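Local coordinates for putative nucleotidyltransferase (Sulfolobus solfataricus P2, PDB 2RFF), which is a putative nucleotidyltransferase that probably transfers nucleotidyl groups to a substrate not yet established, at residues E24-S29 with S75-G80; N32-Y37 with F101-K106; D54-F59 with I85-G90. One frame throughout, in Å; residues are numbered along the deposited sequence.

Contact 1 of 3, residues E24-S29 with S75-G80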
loop_
_atom_site.group_PDB
_atom_site.type_symbol
_atom_site.label_atom_id
_atom_site.label_comp_id
_atom_site.label_asym_id
_atom_site.label_seq_id
_atom_site.Cartn_x
_atom_site.Cartn_y
_atom_site.Cartn_z
ATOM N N GLU A 24 6.265 -2.647 -7.040
ATOM C CA GLU A 24 7.317 -2.701 -8.078
ATOM C C GLU A 24 6.750 -2.476 -9.467
ATOM O O GLU A 24 7.302 -1.724 -10.255
ATOM C CB GLU A 24 8.049 -4.061 -8.059
ATOM C CG GLU A 24 8.986 -4.146 -6.897
ATOM C CD GLU A 24 9.705 -5.470 -6.741
ATOM O OE1 GLU A 24 9.146 -6.539 -7.123
ATOM O OE2 GLU A 24 10.846 -5.411 -6.191
ATOM N N GLU A 25 5.614 -3.097 -9.730
ATOM C CA GLU A 25 4.973 -2.991 -11.023
ATOM C C GLU A 25 4.402 -1.603 -11.248
ATOM O O GLU A 25 4.623 -1.001 -12.284
ATOM C CB GLU A 25 3.874 -4.045 -11.187
ATOM C CG GLU A 25 4.429 -5.447 -11.170
ATOM C CD GLU A 25 3.369 -6.492 -11.178
ATOM O OE1 GLU A 25 2.190 -6.201 -11.411
ATOM O OE2 GLU A 25 3.720 -7.657 -10.952
ATOM N N VAL A 26 3.647 -1.105 -10.273
ATOM C CA VAL A 26 3.067 0.271 -10.328
ATOM C C VAL A 26 4.156 1.353 -10.427
ATOM O O VAL A 26 4.084 2.207 -11.301
ATOM C CB VAL A 26 2.070 0.537 -9.191
ATOM C CG1 VAL A 26 1.491 1.966 -9.280
ATOM C CG2 VAL A 26 0.958 -0.505 -9.208
ATOM N N ALA A 27 5.196 1.241 -9.610
ATOM C CA ALA A 27 6.303 2.231 -9.615
ATOM C C ALA A 27 7.042 2.257 -10.981
ATOM O O ALA A 27 7.443 3.273 -11.444
ATOM C CB ALA A 27 7.278 1.958 -8.504
ATOM N N SER A 28 7.156 1.104 -11.625
ATOM C CA SER A 28 7.803 1.006 -12.960
ATOM C C SER A 28 6.909 1.569 -14.068
ATOM O O SER A 28 7.410 1.947 -15.131
ATOM C CB SER A 28 8.212 -0.433 -13.298
ATOM O OG SER A 28 7.108 -1.243 -13.679
ATOM N N SER A 29 5.602 1.611 -13.826
ATOM C CA SER A 29 4.605 2.054 -14.779
ATOM C C SER A 29 4.248 3.530 -14.751
ATOM O O SER A 29 3.782 4.055 -15.771
ATOM C CB SER A 29 3.338 1.201 -14.618
ATOM O OG SER A 29 3.552 -0.182 -14.935
ATOM N N SER A 75 -5.880 -0.604 -10.980
ATOM C CA SER A 75 -6.769 -1.783 -10.974
ATOM C C SER A 75 -6.163 -3.062 -11.458
ATOM O O SER A 75 -6.221 -4.083 -10.759
ATOM C CB SER A 75 -8.013 -1.509 -11.821
ATOM O OG SER A 75 -8.880 -2.626 -11.756
ATOM N N ARG A 76 -5.561 -3.005 -12.640
ATOM C CA ARG A 76 -4.996 -4.238 -13.227
ATOM C C ARG A 76 -3.800 -4.863 -12.521
ATOM O O ARG A 76 -3.479 -6.014 -12.779
ATOM C CB ARG A 76 -4.678 -4.092 -14.715
ATOM C CG ARG A 76 -3.510 -3.253 -15.098
ATOM C CD ARG A 76 -3.252 -3.495 -16.568
ATOM N NE ARG A 76 -2.436 -2.435 -17.125
ATOM C CZ ARG A 76 -1.111 -2.370 -17.079
ATOM N NH1 ARG A 76 -0.377 -3.289 -16.459
ATOM N NH2 ARG A 76 -0.518 -1.335 -17.666
ATOM N N PHE A 77 -3.153 -4.109 -11.646
ATOM C CA PHE A 77 -2.036 -4.598 -10.867
ATOM C C PHE A 77 -2.461 -5.264 -9.571
ATOM O O PHE A 77 -1.638 -5.913 -8.935
ATOM C CB PHE A 77 -1.111 -3.431 -10.497
ATOM C CG PHE A 77 -0.546 -2.696 -11.685
ATOM C CD1 PHE A 77 0.635 -3.094 -12.290
ATOM C CD2 PHE A 77 -1.168 -1.548 -12.154
ATOM C CE1 PHE A 77 1.164 -2.380 -13.389
ATOM C CE2 PHE A 77 -0.666 -0.840 -13.238
ATOM C CZ PHE A 77 0.517 -1.257 -13.857
ATOM N N ILE A 78 -3.724 -5.099 -9.169
ATOM C CA ILE A 78 -4.192 -5.586 -7.888
ATOM C C ILE A 78 -4.578 -7.050 -8.001
ATOM O O ILE A 78 -5.282 -7.442 -8.951
ATOM C CB ILE A 78 -5.389 -4.754 -7.355
ATOM C CG1 ILE A 78 -5.049 -3.271 -7.245
ATOM C CG2 ILE A 78 -5.899 -5.257 -5.974
ATOM C CD1 ILE A 78 -3.809 -2.910 -6.357
ATOM N N ARG A 79 -4.075 -7.853 -7.069
ATOM C CA ARG A 79 -4.410 -9.289 -6.952
ATOM C C ARG A 79 -4.202 -9.726 -5.519
ATOM O O ARG A 79 -3.598 -8.992 -4.733
ATOM C CB ARG A 79 -3.626 -10.200 -7.895
ATOM C CG ARG A 79 -2.155 -10.318 -7.631
ATOM C CD ARG A 79 -1.389 -9.140 -8.100
ATOM N NE ARG A 79 0.018 -9.510 -8.141
ATOM C CZ ARG A 79 0.981 -8.799 -8.709
ATOM N NH1 ARG A 79 0.730 -7.613 -9.263
ATOM N NH2 ARG A 79 2.225 -9.280 -8.685
ATOM N N GLY A 80 -4.747 -10.878 -5.169
ATOM C CA GLY A 80 -4.665 -11.388 -3.814
ATOM C C GLY A 80 -5.625 -10.668 -2.884
ATOM O O GLY A 80 -6.466 -9.912 -3.331
HETATM O O HOH W 1 2.414 -1.663 -17.051
#
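Arg79 NH1 serves two acceptors at once: Glu25 OE1 across the contact, 3.0 Å from it, and Phe77 O within its own turn. Glu25 sits near the end of helix 6-29, while Arg79 and Phe77 belong to the connection that leads from helix 67-74 into strand 82-88, the return half of a beta-alpha-beta crossover in this nucleotidyltransferase-type fold. The two charged side chains meet tip to tip, and the salt bridge is bidentate and end-on, with Arg79 NH2 reaching Glu25 OE2 at 3.2 Å. It is not a coplanar pairing, however, since both nitrogens approach the carboxylate from above its plane. The second bond of NH1, 2.9 Å to Phe77 O, lies in the guanidinium plane and ties the arginine head to its own loop; Glu21, one turn back on the helix, also takes a salt bridge from NH2.

Phe77 is the apolar half of the contact. Its CB points at the helix, and chi1 of -59° sets CG beside the backbone N, where it meets Val26 CG2 at 3.6 Å. That methyl rests over one face of the ring in a CH-pi contact displaced toward the rim, and Arg76 CG lies on the opposite face. Glu25 CB touches the ring at CD1, so the stem of the glutamate packs on the phenyl group while its tip holds the arginine. At the far end of the ring, Ser29 OG comes 3.4 Å from Phe77 CZ. That hydroxyl accepts a hydrogen bond from water 1, which in turn accepts one from Arg76 NH2 at 3.0 Å.

Contact 2 of 3, residues N32-Y37 with F101-K106. With EDO (1,2-ethanediol), chain B.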
loop_
_atom_site.group_PDB
_atom_site.type_symbol
_atom_site.label_atom_id
_atom_site.label_comp_id
_atom_site.label_asym_id
_atom_site.label_seq_id
_atom_site.Cartn_x
_atom_site.Cartn_y
_atom_site.Cartn_z
ATOM N N ASN A 32 5.204 9.296 -11.905
ATOM C CA ASN A 32 4.582 10.161 -10.875
ATOM C C ASN A 32 4.138 9.453 -9.576
ATOM O O ASN A 32 3.686 10.118 -8.657
ATOM C CB ASN A 32 3.448 11.038 -11.434
ATOM C CG ASN A 32 2.276 10.239 -12.027
ATOM O OD1 ASN A 32 2.489 9.162 -12.601
ATOM N ND2 ASN A 32 1.061 10.773 -11.950
ATOM N N LEU A 33 4.267 8.129 -9.480
ATOM C CA LEU A 33 4.055 7.436 -8.197
ATOM C C LEU A 33 5.192 7.913 -7.293
ATOM O O LEU A 33 6.357 7.786 -7.644
ATOM C CB LEU A 33 4.110 5.917 -8.309
ATOM C CG LEU A 33 3.781 5.242 -6.954
ATOM C CD1 LEU A 33 2.306 5.317 -6.625
ATOM C CD2 LEU A 33 4.213 3.812 -7.019
ATOM N N GLU A 34 4.832 8.462 -6.136
ATOM C CA GLU A 34 5.809 9.068 -5.232
ATOM C C GLU A 34 6.009 8.325 -3.929
ATOM O O GLU A 34 7.133 8.240 -3.432
ATOM C CB GLU A 34 5.472 10.553 -5.002
ATOM C CG GLU A 34 6.328 11.270 -4.007
ATOM C CD GLU A 34 7.838 11.209 -4.289
ATOM O OE1 GLU A 34 8.251 11.001 -5.440
ATOM O OE2 GLU A 34 8.618 11.423 -3.325
ATOM N N GLU A 35 4.922 7.856 -3.341
ATOM C CA GLU A 35 4.948 7.160 -2.063
ATOM C C GLU A 35 3.883 6.094 -2.062
ATOM O O GLU A 35 2.858 6.235 -2.736
ATOM C CB GLU A 35 4.668 8.101 -0.871
ATOM C CG GLU A 35 5.772 9.113 -0.585
ATOM C CD GLU A 35 5.444 10.230 0.364
ATOM O OE1 GLU A 35 4.330 10.341 0.910
ATOM O OE2 GLU A 35 6.369 11.009 0.594
ATOM N N VAL A 36 4.150 5.052 -1.284
ATOM C CA VAL A 36 3.143 4.040 -0.994
ATOM C C VAL A 36 3.153 3.817 0.507
ATOM O O VAL A 36 4.219 3.711 1.125
ATOM C CB VAL A 36 3.364 2.720 -1.745
ATOM C CG1 VAL A 36 2.360 1.581 -1.340
ATOM C CG2 VAL A 36 3.304 2.948 -3.230
ATOM N N TYR A 37 1.962 3.708 1.068
ATOM C CA TYR A 37 1.790 3.399 2.478
ATOM C C TYR A 37 0.976 2.100 2.614
ATOM O O TYR A 37 0.150 1.750 1.748
ATOM C CB TYR A 37 1.066 4.534 3.204
ATOM C CG TYR A 37 1.804 5.839 3.252
ATOM C CD1 TYR A 37 1.800 6.706 2.161
ATOM C CD2 TYR A 37 2.527 6.217 4.394
ATOM C CE1 TYR A 37 2.454 7.978 2.230
ATOM C CE2 TYR A 37 3.188 7.454 4.451
ATOM C CZ TYR A 37 3.179 8.290 3.329
ATOM O OH TYR A 37 3.793 9.505 3.310
ATOM N N PHE A 101 5.845 2.611 3.180
ATOM C CA PHE A 101 6.263 1.343 2.619
ATOM C C PHE A 101 7.322 1.554 1.552
ATOM O O PHE A 101 8.250 0.756 1.444
ATOM C CB PHE A 101 5.026 0.646 2.031
ATOM C CG PHE A 101 5.249 -0.774 1.546
ATOM C CD1 PHE A 101 5.535 -1.772 2.471
ATOM C CD2 PHE A 101 5.084 -1.101 0.197
ATOM C CE1 PHE A 101 5.687 -3.082 2.038
ATOM C CE2 PHE A 101 5.260 -2.423 -0.242
ATOM C CZ PHE A 101 5.582 -3.409 0.675
ATOM N N TRP A 102 7.135 2.590 0.739
ATOM C CA TRP A 102 7.998 2.882 -0.376
ATOM C C TRP A 102 7.911 4.373 -0.667
ATOM O O TRP A 102 6.870 5.029 -0.445
ATOM C CB TRP A 102 7.538 2.045 -1.584
ATOM C CG TRP A 102 8.264 2.281 -2.891
ATOM C CD1 TRP A 102 9.324 1.583 -3.381
ATOM C CD2 TRP A 102 7.993 3.312 -3.847
ATOM N NE1 TRP A 102 9.715 2.083 -4.609
ATOM C CE2 TRP A 102 8.924 3.166 -4.904
ATOM C CE3 TRP A 102 7.048 4.358 -3.915
ATOM C CZ2 TRP A 102 8.927 4.015 -6.032
ATOM C CZ3 TRP A 102 7.064 5.225 -5.020
ATOM C CH2 TRP A 102 7.993 5.037 -6.070
ATOM N N LYS A 103 9.024 4.898 -1.140
ATOM C CA LYS A 103 9.095 6.291 -1.594
ATOM C C LYS A 103 10.079 6.307 -2.760
ATOM O O LYS A 103 11.105 5.649 -2.713
ATOM C CB LYS A 103 9.507 7.245 -0.483
ATOM C CG LYS A 103 9.541 8.697 -0.916
ATOM C CD LYS A 103 9.673 9.563 0.288
ATOM C CE LYS A 103 9.869 11.012 -0.057
ATOM N NZ LYS A 103 8.687 11.606 -0.671
ATOM N N ARG A 104 9.771 7.062 -3.806
ATOM C CA ARG A 104 10.657 7.102 -4.950
ATOM C C ARG A 104 12.141 7.331 -4.567
ATOM O O ARG A 104 12.992 6.563 -5.040
ATOM C CB ARG A 104 10.171 8.142 -5.969
ATOM C CG ARG A 104 10.993 8.277 -7.229
ATOM C CD ARG A 104 10.850 7.111 -8.147
ATOM N NE ARG A 104 9.505 6.986 -8.711
ATOM C CZ ARG A 104 9.056 5.936 -9.421
ATOM N NH1 ARG A 104 9.813 4.886 -9.649
ATOM N NH2 ARG A 104 7.809 5.944 -9.871
ATOM N N GLU A 105 12.403 8.294 -3.680
ATOM C CA GLU A 105 13.762 8.680 -3.265
ATOM C C GLU A 105 14.362 7.752 -2.190
ATOM O O GLU A 105 15.538 7.895 -1.851
ATOM C CB GLU A 105 13.813 10.135 -2.820
ATOM C CG GLU A 105 13.377 11.127 -3.914
ATOM C CD GLU A 105 11.864 11.321 -4.056
ATOM O OE1 GLU A 105 11.069 10.656 -3.338
ATOM O OE2 GLU A 105 11.474 12.175 -4.888
ATOM N N LYS A 106 13.584 6.780 -1.707
ATOM C CA LYS A 106 14.040 5.804 -0.702
ATOM C C LYS A 106 13.999 4.345 -1.142
ATOM O O LYS A 106 14.613 3.523 -0.489
ATOM C CB LYS A 106 13.168 5.902 0.554
ATOM C CG LYS A 106 13.120 7.279 1.225
ATOM C CD LYS A 106 12.394 7.210 2.587
ATOM C CE LYS A 106 12.517 8.532 3.354
ATOM N NZ LYS A 106 11.683 8.543 4.607
HETATM C C1 EDO B . 13.875 12.938 -7.400
HETATM O O1 EDO B . 12.950 13.648 -6.566
HETATM C C2 EDO B . 13.258 11.593 -7.768
HETATM O O2 EDO B . 12.242 11.704 -8.762
HETATM O O HOH W 2 8.168 9.865 -8.414
#
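Lys103 NZ is shared by two carboxylates, lying 2.7 Å from both Glu34 OE2 and Glu35 OE2 and meeting each through its anti lone pair. Lys103 and Glu35 run side by side on one face of the sheet; a bend at the last torsion (chi4 68°) puts NZ within reach of both acids. Glu34 OE2 also lies 2.6 Å from Glu105 OE1. Beyond this shell, Tyr37 OH donates to Glu35 OE1, which Lys92 also meets.

Trp102 and Val36 occupy the other face of the sheet. The indole turns its edge to the backbone, with Trp102 CH2 3.6 Å from Leu33 O, and Leu33 CD2 packs on that same corner. The same edge points CH2 at the centre of one face of the Arg104 guanidinium, which is weakly bonded to Leu33 O and held more firmly by Ala27 O of helix 6-29.

Antiparallel pairing of strands 33-39 and 98-103 positions all of this. Classic bulges interrupt it: Phe101 and Trp102 both face Val36, whose O accepts from Phe101 N at 2.8 Å and from Trp102 N, while Glu34 and Glu35 face Val58. The second bulge sets two consecutive acids beside one lysine. A methionine in place of Lys103 would probably leave the Glu34 and Glu35 carboxylates without their shared cation. Since Lys103 makes only a long salt bridge to Glu105, the close approach of Glu34 and Glu105 suggests that one of these two acids probably holds a proton.

Contact 3 of 3, residues D54-F59 with I85-G90; sequences DILFVF and IVLDEG
Leu56 to Phe59 pair with Ile85 to Asp88 in parallel register, the short strand axes 4.8 Å apart and 26° from alignment. Hydrogen bonds alternate from Ile55 O to Glu89 N; the central one joins Leu87 N to Phe57 O at 2.9 Å.

On one face of the sheet, Leu56 CD1 fits between Ile85 and Leu87: it lies 3.7 Å from Leu87 CG and 3.8 Å from Ile85 CG2, the two leucine side chains crossing at about a right angle. The first torsion of Leu56 (chi1 168°) sets its CG beside the carbonyl carbon, and from there CD1 reaches both neighbours. Further on, Val58 CG1 packs against the backbone of the next turn, 3.5 Å from Glu89 CA.

The opposite face carries Phe57, Phe59 and Val86. Val86 CG1 touches the Phe59 ring at CE1 and CD1, approaching obliquely at 3.7 Å from CE1. Met73 and Val74 of helix 67-74 and Val26 of helix 6-29 close over Phe59, so these rings lie in the sheet-helix core. Where the second strand ends, Asp88 OD2 accepts from Gly90 N at 3.1 Å, an Asx turn, and its OD1 takes the N-H of Ile62.

The two strands are the parallel pair of a beta-alpha-beta unit linked through helix 67-74. Asp54, beside Asp52 at the start of the first strand, fits the paired-aspartate pattern by which nucleotidyltransferases of this fold usually bind catalytic metal.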
loop_
_atom_site.group_PDB
_atom_site.type_symbol
_atom_site.label_atom_id
_atom_site.label_comp_id
_atom_site.label_asym_id
_atom_site.label_seq_id
_atom_site.Cartn_x
_atom_site.Cartn_y
_atom_site.Cartn_z
ATOM N N ASP A 54 -3.974 -3.391 3.099
ATOM C CA ASP A 54 -4.496 -2.163 2.503
ATOM C C ASP A 54 -3.345 -1.281 2.056
ATOM O O ASP A 54 -2.478 -0.933 2.870
ATOM C CB ASP A 54 -5.354 -1.441 3.526
ATOM C CG ASP A 54 -6.576 -2.217 3.907
ATOM O OD1 ASP A 54 -7.228 -2.818 3.035
ATOM O OD2 ASP A 54 -6.924 -2.248 5.094
ATOM N N ILE A 55 -3.366 -0.911 0.771
ATOM C CA ILE A 55 -2.281 -0.189 0.142
ATOM C C ILE A 55 -2.761 1.166 -0.326
ATOM O O ILE A 55 -3.722 1.250 -1.077
ATOM C CB ILE A 55 -1.721 -0.975 -1.061
ATOM C CG1 ILE A 55 -1.277 -2.393 -0.633
ATOM C CG2 ILE A 55 -0.521 -0.193 -1.671
ATOM C CD1 ILE A 55 -0.752 -3.186 -1.826
ATOM N N LEU A 56 -2.080 2.220 0.122
ATOM C CA LEU A 56 -2.340 3.598 -0.306
ATOM C C LEU A 56 -1.269 3.987 -1.319
ATOM O O LEU A 56 -0.093 4.054 -0.968
ATOM C CB LEU A 56 -2.345 4.571 0.874
ATOM C CG LEU A 56 -2.333 6.051 0.490
ATOM C CD1 LEU A 56 -3.545 6.388 -0.369
ATOM C CD2 LEU A 56 -2.187 6.922 1.722
ATOM N N PHE A 57 -1.687 4.243 -2.559
ATOM C CA PHE A 57 -0.776 4.710 -3.602
ATOM C C PHE A 57 -0.890 6.241 -3.640
ATOM O O PHE A 57 -2.003 6.759 -3.799
ATOM C CB PHE A 57 -1.166 4.140 -4.956
ATOM C CG PHE A 57 -1.128 2.670 -5.051
ATOM C CD1 PHE A 57 0.042 2.056 -5.406
ATOM C CD2 PHE A 57 -2.251 1.914 -4.809
ATOM C CE1 PHE A 57 0.114 0.700 -5.555
ATOM C CE2 PHE A 57 -2.193 0.517 -4.975
ATOM C CZ PHE A 57 -1.017 -0.078 -5.321
ATOM N N VAL A 58 0.243 6.918 -3.604
ATOM C CA VAL A 58 0.296 8.405 -3.563
ATOM C C VAL A 58 1.057 8.878 -4.795
ATOM O O VAL A 58 2.213 8.545 -4.949
ATOM C CB VAL A 58 0.914 9.020 -2.280
ATOM C CG1 VAL A 58 0.860 10.588 -2.285
ATOM C CG2 VAL A 58 0.193 8.463 -1.088
ATOM N N PHE A 59 0.361 9.584 -5.684
ATOM C CA PHE A 59 0.901 10.070 -6.954
ATOM C C PHE A 59 1.006 11.567 -6.978
ATOM O O PHE A 59 0.200 12.232 -6.376
ATOM C CB PHE A 59 -0.014 9.711 -8.139
ATOM C CG PHE A 59 -0.142 8.227 -8.429
ATOM C CD1 PHE A 59 -1.052 7.443 -7.750
ATOM C CD2 PHE A 59 0.570 7.631 -9.482
ATOM C CE1 PHE A 59 -1.220 6.053 -8.082
ATOM C CE2 PHE A 59 0.440 6.262 -9.786
ATOM C CZ PHE A 59 -0.462 5.489 -9.091
ATOM N N ILE A 85 -6.321 2.414 -1.954
ATOM C CA ILE A 85 -6.783 3.793 -2.179
ATOM C C ILE A 85 -5.712 4.473 -3.055
ATOM O O ILE A 85 -4.521 4.207 -2.875
ATOM C CB ILE A 85 -6.944 4.632 -0.885
ATOM C CG1 ILE A 85 -8.056 4.012 -0.031
ATOM C CG2 ILE A 85 -7.293 6.137 -1.164
ATOM C CD1 ILE A 85 -8.205 4.637 1.318
ATOM N N VAL A 86 -6.141 5.361 -3.957
ATOM C CA VAL A 86 -5.245 6.162 -4.763
ATOM C C VAL A 86 -5.509 7.638 -4.396
ATOM O O VAL A 86 -6.640 8.115 -4.526
ATOM C CB VAL A 86 -5.477 5.977 -6.272
ATOM C CG1 VAL A 86 -4.647 6.970 -7.114
ATOM C CG2 VAL A 86 -5.181 4.520 -6.750
ATOM N N LEU A 87 -4.454 8.349 -4.022
ATOM C CA LEU A 87 -4.529 9.764 -3.600
ATOM C C LEU A 87 -3.428 10.566 -4.247
ATOM O O LEU A 87 -2.392 10.047 -4.639
ATOM C CB LEU A 87 -4.451 9.987 -2.063
ATOM C CG LEU A 87 -5.578 9.348 -1.245
ATOM C CD1 LEU A 87 -5.347 9.614 0.239
ATOM C CD2 LEU A 87 -6.971 9.845 -1.693
ATOM N N ASP A 88 -3.694 11.852 -4.371
ATOM C CA ASP A 88 -2.681 12.820 -4.762
ATOM C C ASP A 88 -1.819 13.121 -3.529
ATOM O O ASP A 88 -2.273 12.976 -2.373
ATOM C CB ASP A 88 -3.377 14.122 -5.194
ATOM C CG ASP A 88 -2.439 15.134 -5.734
ATOM O OD1 ASP A 88 -1.893 14.991 -6.822
ATOM O OD2 ASP A 88 -2.221 16.167 -5.069
ATOM N N GLU A 89 -0.587 13.560 -3.795
ATOM C CA GLU A 89 0.374 14.055 -2.778
ATOM C C GLU A 89 -0.251 14.993 -1.713
ATOM O O GLU A 89 0.029 14.902 -0.502
ATOM C CB GLU A 89 1.543 14.761 -3.511
ATOM C CG GLU A 89 1.141 15.993 -4.375
ATOM C CD GLU A 89 2.144 16.385 -5.478
ATOM O OE1 GLU A 89 3.366 16.103 -5.339
ATOM O OE2 GLU A 89 1.680 16.979 -6.499
ATOM N N GLY A 90 -1.087 15.910 -2.178
ATOM C CA GLY A 90 -1.738 16.874 -1.317
ATOM C C GLY A 90 -2.869 16.344 -0.478
ATOM O O GLY A 90 -3.347 17.074 0.393
#

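How the contacts relate
Contacts 2 and 3 lie in one mixed sheet, and contact 1 joins the helix 6-29 that packs on it to the loop before strand 82-88. The centres of contacts 2 and 3 are about 10 Å apart and their strands 33-39 and 53-59 adjacent; Tyr37 O receives Leu56 N and Glu35 O receives Val58 N. Contact 1 is about 13 Å from either, centre to centre. Val26 touches Leu33 of contact 2 as well as Phe57 and Phe59 of contact 3. Along the chain, contact 3 is nested within contact 2, whereas contact 1 interleaves with both, so residues distant in sequence are knitted into one compact domain.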